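Local coordinates for protein NADP-dependent 2-hydroxyacid dehydrogenase (Rhizobium etli, PDB 4XCV) that probably catalyses the NADPH-dependent interconversion of 2-oxoacids and D-2-hydroxyacids, at residues Leu9-Phe14 against Ile33-Pro38. Residues are numbered along the deposited sequence; the frame is centred on the assembly and turned at random.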
ATOM      1  N   LEU A   9       5.782 -38.173  12.358  1.00 12.24           N
ATOM      2  CA  LEU A   9       4.327 -38.296  12.531  0.50 12.79           C
ATOM      3  C   LEU A   9       3.663 -37.003  12.068  1.00 12.68           C
ATOM      4  O   LEU A   9       4.074 -35.928  12.481  1.00 13.78           O
ATOM      5  CB  LEU A   9       4.031 -38.561  13.982  0.50 14.89           C
ATOM      6  CG  LEU A   9       2.614 -38.799  14.462  0.50 17.01           C
ATOM      7  CD1 LEU A   9       2.678 -39.452  15.823  0.50 20.26           C
ATOM      8  CD2 LEU A   9       1.819 -37.508  14.560  0.50 17.43           C
ATOM      9  N   VAL A  10       2.630 -37.138  11.243  1.00 12.67           N
ATOM     10  CA  VAL A  10       1.921 -35.974  10.702  1.00 13.38           C
ATOM     11  C   VAL A  10       0.432 -36.152  10.970  1.00 14.52           C
ATOM     12  O   VAL A  10      -0.188 -37.107  10.483  1.00 14.92           O
ATOM     13  CB  VAL A  10       2.171 -35.821   9.184  1.00 13.93           C
ATOM     14  CG1 VAL A  10       1.396 -34.647   8.590  1.00 15.60           C
ATOM     15  CG2 VAL A  10       3.664 -35.723   8.899  1.00 13.76           C
ATOM     16  N   ASP A  11      -0.122 -35.233  11.764  1.00 15.82           N
ATOM     17  CA  ASP A  11      -1.562 -35.230  12.063  1.00 18.18           C
ATOM     18  C   ASP A  11      -2.054 -33.808  11.931  1.00 19.09           C
ATOM     19  O   ASP A  11      -2.070 -33.044  12.924  1.00 20.44           O
ATOM     20  CB  ASP A  11      -1.850 -35.739  13.464  1.00 20.69           C
ATOM     21  CG  ASP A  11      -3.341 -35.765  13.801  1.00 24.48           C
ATOM     22  OD1 ASP A  11      -4.237 -35.465  12.968  1.00 25.56           O
ATOM     23  OD2 ASP A  11      -3.646 -36.092  14.957  1.00 28.20           O
ATOM     24  N   ILE A  12      -2.395 -33.440  10.710  1.00 19.84           N
ATOM     25  CA  ILE A  12      -2.796 -32.074  10.405  1.00 22.40           C
ATOM     26  C   ILE A  12      -4.135 -32.092   9.656  1.00 25.51           C
ATOM     27  O   ILE A  12      -4.285 -32.724   8.623  1.00 26.25           O
ATOM     28  CB  ILE A  12      -1.683 -31.318   9.647  1.00 22.82           C
ATOM     29  CG1 ILE A  12      -1.299 -31.997   8.335  1.00 22.74           C
ATOM     30  CG2 ILE A  12      -0.440 -31.219  10.531  1.00 22.19           C
ATOM     31  CD1 ILE A  12      -0.123 -31.295   7.646  1.00 24.11           C
ATOM     32  N   LYS A  13      -5.110 -31.406  10.224  1.00 28.89           N
ATOM     33  CA  LYS A  13      -6.461 -31.385   9.671  1.00 32.65           C
ATOM     34  C   LYS A  13      -6.654 -30.334   8.549  1.00 35.64           C
ATOM     35  O   LYS A  13      -7.531 -29.452   8.640  1.00 39.17           O
ATOM     36  CB  LYS A  13      -7.473 -31.190  10.808  1.00 35.18           C
ATOM     37  CG  LYS A  13      -7.310 -32.139  12.000  1.00 34.71           C
ATOM     38  CD  LYS A  13      -7.409 -33.614  11.620  1.00 34.90           C
ATOM     39  CE  LYS A  13      -7.949 -34.463  12.785  1.00 37.65           C
ATOM     40  NZ  LYS A  13      -6.881 -34.835  13.774  1.00 36.46           N
ATOM     41  N   PHE A  14      -5.876 -30.460   7.478  1.00 36.83           N
ATOM     42  CA  PHE A  14      -5.987 -29.633   6.260  1.00 41.81           C
ATOM     43  C   PHE A  14      -6.605 -30.496   5.171  1.00 45.00           C
ATOM     44  O   PHE A  14      -6.927 -31.662   5.432  1.00 45.80           O
ATOM     45  CB  PHE A  14      -4.596 -29.215   5.762  1.00 41.95           C
ATOM     46  CG  PHE A  14      -3.751 -28.492   6.783  1.00 41.24           C
ATOM     47  CD1 PHE A  14      -4.316 -27.854   7.885  1.00 42.18           C
ATOM     48  CD2 PHE A  14      -2.371 -28.419   6.607  1.00 41.14           C
ATOM     49  CE1 PHE A  14      -3.507 -27.203   8.807  1.00 42.93           C
ATOM     50  CE2 PHE A  14      -1.574 -27.748   7.521  1.00 41.30           C
ATOM     51  CZ  PHE A  14      -2.145 -27.149   8.621  1.00 41.64           C
ATOM     52  N   ILE A  33       4.365 -40.589   8.685  1.00 12.67           N
ATOM     53  CA  ILE A  33       3.187 -41.357   9.144  1.00 12.38           C
ATOM     54  C   ILE A  33       2.006 -40.391   9.106  1.00 13.11           C
ATOM     55  O   ILE A  33       1.882 -39.511   9.985  1.00 13.57           O
ATOM     56  CB  ILE A  33       3.340 -41.907  10.564  1.00 12.67           C
ATOM     57  CG1 ILE A  33       4.575 -42.774  10.654  1.00 13.39           C
ATOM     58  CG2 ILE A  33       2.094 -42.730  10.927  1.00 12.88           C
ATOM     59  CD1 ILE A  33       4.867 -43.335  12.026  1.00 14.09           C
ATOM     60  N   ASN A  34       1.160 -40.511   8.093  1.00 13.18           N
ATOM     61  CA  ASN A  34       0.023 -39.627   7.959  1.00 14.17           C
ATOM     62  C   ASN A  34      -1.140 -40.225   8.757  1.00 14.57           C
ATOM     63  O   ASN A  34      -1.707 -41.244   8.358  1.00 13.77           O
ATOM     64  CB  ASN A  34      -0.339 -39.443   6.500  1.00 15.20           C
ATOM     65  CG  ASN A  34      -1.474 -38.474   6.308  1.00 17.03           C
ATOM     66  OD1 ASN A  34      -2.069 -37.983   7.266  1.00 17.20           O
ATOM     67  ND2 ASN A  34      -1.756 -38.174   5.038  1.00 18.89           N
ATOM     68  N   LEU A  35      -1.506 -39.598   9.873  1.00 15.94           N
ATOM     69  CA  LEU A  35      -2.587 -40.120  10.719  1.00 18.02           C
ATOM     70  C   LEU A  35      -3.955 -40.054  10.039  1.00 18.56           C
ATOM     71  O   LEU A  35      -4.904 -40.713  10.548  1.00 19.90           O
ATOM     72  CB  LEU A  35      -2.633 -39.401  12.057  1.00 21.75           C
ATOM     73  CG  LEU A  35      -1.718 -40.032  13.117  1.00 24.72           C
ATOM     74  CD1 LEU A  35      -1.909 -39.421  14.485  1.00 28.22           C
ATOM     75  CD2 LEU A  35      -1.986 -41.520  13.270  1.00 26.65           C
ATOM     76  N   ALA A  36      -4.103 -39.343   8.916  1.00 17.93           N
ATOM     77  CA  ALA A  36      -5.377 -39.392   8.161  1.00 19.52           C
ATOM     78  C   ALA A  36      -5.598 -40.722   7.435  1.00 19.26           C
ATOM     79  O   ALA A  36      -6.726 -41.039   6.999  1.00 21.21           O
ATOM     80  CB  ALA A  36      -5.438 -38.248   7.162  1.00 20.46           C
ATOM     81  N   ASP A  37      -4.559 -41.507   7.277  1.00 17.42           N
ATOM     82  CA  ASP A  37      -4.622 -42.757   6.529  1.00 18.03           C
ATOM     83  C   ASP A  37      -5.146 -43.841   7.469  1.00 17.87           C
ATOM     84  O   ASP A  37      -4.502 -44.125   8.480  1.00 17.01           O
ATOM     85  CB  ASP A  37      -3.207 -43.127   6.053  1.00 17.65           C
ATOM     86  CG  ASP A  37      -3.171 -44.346   5.144  1.00 19.59           C
ATOM     87  OD1 ASP A  37      -4.129 -45.129   5.127  1.00 20.32           O
ATOM     88  OD2 ASP A  37      -2.098 -44.551   4.518  1.00 22.63           O
ATOM     89  N   PRO A  38      -6.265 -44.510   7.107  1.00 19.55           N
ATOM     90  CA  PRO A  38      -6.734 -45.607   7.944  1.00 20.17           C
ATOM     91  C   PRO A  38      -5.749 -46.760   8.180  1.00 18.78           C
ATOM     92  O   PRO A  38      -5.873 -47.470   9.176  1.00 19.38           O
ATOM     93  CB  PRO A  38      -7.976 -46.124   7.198  1.00 22.65           C
ATOM     94  CG  PRO A  38      -8.345 -45.062   6.264  1.00 23.60           C
ATOM     95  CD  PRO A  38      -7.128 -44.286   5.940  1.00 21.55           C
TER
HETATM   96  O   HOH W   1      -2.760 -35.615   8.721  1.00 20.45           O
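Where the pairing of two parallel strands gives out, a water takes over between Ile-12 and Asn-34: it accepts from Ile-12 N at 3.0 Å and can donate to Asn-34 OD1. The same OD1 also closes an Asx turn by accepting from Ala-36 N, which comes in well above the amide's carbonyl plane. In Asn-34 a chi1 of -177° sets CG beside the residue's own carbonyl carbon, which brings OD1 round to Ala-36 N, two residues on in the type I turn that runs to Asp-37. Behind this end lie two backbone bonds of the sheet. Val-10 N gives to Ile-33 O at 2.8 Å, and Leu-35 N gives to Val-10 O at 2.9 Å in an almost straight bond (175°). The side chain of Leu-35, just past the strand, crosses those of Asp-11 and Leu-9 at a slant: Leu-35 CB sits 4.0 Å from Asp-11 CB, and Leu-35 CD1 lies 3.8 Å from Asp-11 OD2 and 4.2 Å from Leu-9 CD2. Leu-60 of helix 60-63 packs against Leu-9, Asp-11 and Leu-35. Asp-11 OD1 takes Lys-13 NZ on its syn lone pair at 2.8 Å, and Asp-11 OD2 takes the backbone N of Asp-57. An alanine in place of Asp-11 would probably leave Lys-13 without its close ionic mate, Asp-57 N without this acceptor, and a gap beside Leu-35 CD1. Strands 8-12 and 32-34, with helix 16-23 between them, form a beta-alpha-beta crossover at the border of a parallel sheet whose strand order, 2-1-3-4-5, is that of a flavodoxin-like fold, consistent with this family's substrate-binding domain. Two backbone bonds and one water bridge thus make the junction, while Leu-35 lies against a carboxylate whose oxygens are already engaged by Lys-13 and Asp-57.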